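Local coordinates for malonyl CoA-acyl carrier protein transacylase (Bartonella henselae, PDB 3QAT) that probably transfers the malonyl group from malonyl-CoA to acyl carrier protein, supplying the malonyl-ACP used in bacterial fatty acid biosynthesis, at residues Asp40-Glu45 with Ser112-Ala117. Residues are numbered along the deposited sequence; the frame is centred on the assembly and turned at random.
Sequences DDALSE and SLTDTA
Ala42 presses its CB against the N-terminal end of helix 113-129, meeting Thr114 on one flank and Ala117 on the other. The methyl lies 4.0 Å from Ala117 CB and 3.8 Å from Thr114 OG1, and it also rests against the CG2 of that threonine. Because Ala42 and Ala117 present only a methyl to the interface, the backbones come close, Ala42 CA standing 5.2 Å from Thr114 CA. The threonine is turned with CG2 anti to its own nitrogen and OG1 anti to the carbonyl carbon (chi1 -83°), which brings both branches against Ala42 CB. Thr114 OG1 is hydrogen-bonded to Glu38, one turn before Ala42 on helix 30-43, and accepts from a water that also donates to Asp41 OD2, the water oxygen lying 2.8 Å from Thr114 OG1 and from Asp41 OD2. This bridge joins the helices along the solvent side, where no direct hydrogen bond links the two segments. Next to Ala42, Leu43 brings CD2 into van der Waals contact with Ala117 O (3.6 Å) and packs it on Ala117 CB (4.3 Å), while its side chain also touches Pro67 of helix 62-82.

Ser112 OG takes the N-H of Asp115 at 3.0 Å, nearly straight at 161°, as the N-cap of helix 113-129; Ser112 O receives both the N-H and the hydroxyl of Thr116, the latter from above the carbonyl plane. Past Leu43 the chain closes in a Schellman motif at Ser44, and Ala42 O is hydrogen-bonded to Arg118 NE, while Glu45 forms a salt bridge with Arg121. Close alanine-mediated packing thus joins the C-terminal end of helix 30-43 to the N-terminal end of helix 113-129, in what is, as in FabD relatives, the larger alpha/beta subdomain around the parallel sheet containing strand 6-11.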
# COMPACT_ATOMS: atom_id res chain seq x y z
N ASP A 40 -8.92 13.70 -10.65
CA ASP A 40 -8.53 14.28 -11.94
C ASP A 40 -8.28 15.79 -11.79
O ASP A 40 -7.29 16.33 -12.30
CB ASP A 40 -9.63 14.06 -12.98
CG ASP A 40 -9.60 12.67 -13.60
OD1 ASP A 40 -8.69 11.86 -13.31
OD2 ASP A 40 -10.54 12.39 -14.39
N ASP A 41 -9.20 16.49 -11.13
CA ASP A 41 -9.04 17.94 -10.94
C ASP A 41 -7.78 18.26 -10.15
O ASP A 41 -7.01 19.15 -10.53
CB ASP A 41 -10.27 18.53 -10.22
CG ASP A 41 -10.14 20.02 -10.02
OD1 ASP A 41 -10.38 20.76 -10.99
OD2 ASP A 41 -9.78 20.44 -8.92
N ALA A 42 -7.56 17.50 -9.08
CA ALA A 42 -6.45 17.75 -8.17
C ALA A 42 -5.11 17.62 -8.88
O ALA A 42 -4.15 18.33 -8.55
CB ALA A 42 -6.50 16.75 -7.00
N LEU A 43 -5.06 16.70 -9.84
CA LEU A 43 -3.84 16.43 -10.62
C LEU A 43 -3.76 17.17 -11.96
O LEU A 43 -2.76 17.04 -12.69
CB LEU A 43 -3.71 14.92 -10.88
CG LEU A 43 -3.63 14.08 -9.60
CD1 LEU A 43 -3.54 12.57 -9.94
CD2 LEU A 43 -2.47 14.55 -8.69
N SER A 44 -4.83 17.91 -12.29
CA SER A 44 -4.95 18.62 -13.56
C SER A 44 -4.76 17.68 -14.74
O SER A 44 -4.06 18.02 -15.71
CB SER A 44 -3.93 19.77 -13.65
OG SER A 44 -4.16 20.73 -12.63
N GLU A 45 -5.38 16.51 -14.68
CA GLU A 45 -5.12 15.44 -15.65
C GLU A 45 -6.31 14.50 -15.68
O GLU A 45 -6.87 14.22 -14.62
CB GLU A 45 -3.91 14.60 -15.17
CG GLU A 45 -3.32 13.69 -16.22
CD GLU A 45 -2.41 12.62 -15.62
OE1 GLU A 45 -2.35 12.45 -14.38
OE2 GLU A 45 -1.76 11.94 -16.42
N SER A 112 -7.13 15.73 3.17
CA SER A 112 -8.23 15.86 2.21
C SER A 112 -7.97 14.95 1.00
O SER A 112 -6.82 14.57 0.74
CB SER A 112 -8.41 17.29 1.70
OG SER A 112 -7.32 17.71 0.84
N LEU A 113 -9.02 14.68 0.26
CA LEU A 113 -8.86 13.89 -0.97
C LEU A 113 -7.95 14.58 -2.00
O LEU A 113 -7.08 13.93 -2.60
CB LEU A 113 -10.23 13.59 -1.59
CG LEU A 113 -10.19 12.78 -2.91
CD1 LEU A 113 -9.57 11.37 -2.73
CD2 LEU A 113 -11.58 12.63 -3.46
N THR A 114 -8.14 15.88 -2.20
CA THR A 114 -7.28 16.59 -3.14
C THR A 114 -5.80 16.53 -2.72
O THR A 114 -4.90 16.29 -3.55
CB THR A 114 -7.80 18.05 -3.32
OG1 THR A 114 -8.86 18.04 -4.29
CG2 THR A 114 -6.68 19.00 -3.79
N ASP A 115 -5.53 16.73 -1.42
CA ASP A 115 -4.15 16.67 -0.94
C ASP A 115 -3.57 15.27 -1.04
O ASP A 115 -2.40 15.12 -1.36
CB ASP A 115 -4.04 17.23 0.49
CG ASP A 115 -4.22 18.75 0.53
OD1 ASP A 115 -4.13 19.43 -0.54
OD2 ASP A 115 -4.41 19.28 1.65
N THR A 116 -4.38 14.25 -0.75
CA THR A 116 -3.89 12.88 -0.84
C THR A 116 -3.52 12.53 -2.28
O THR A 116 -2.47 11.92 -2.53
CB THR A 116 -4.94 11.90 -0.32
OG1 THR A 116 -5.30 12.27 1.03
CG2 THR A 116 -4.34 10.48 -0.28
N ALA A 117 -4.35 12.96 -3.23
CA ALA A 117 -4.01 12.75 -4.64
C ALA A 117 -2.68 13.39 -5.01
O ALA A 117 -1.82 12.76 -5.63
CB ALA A 117 -5.13 13.27 -5.55
O HOH W 1 -9.14 20.01 -6.28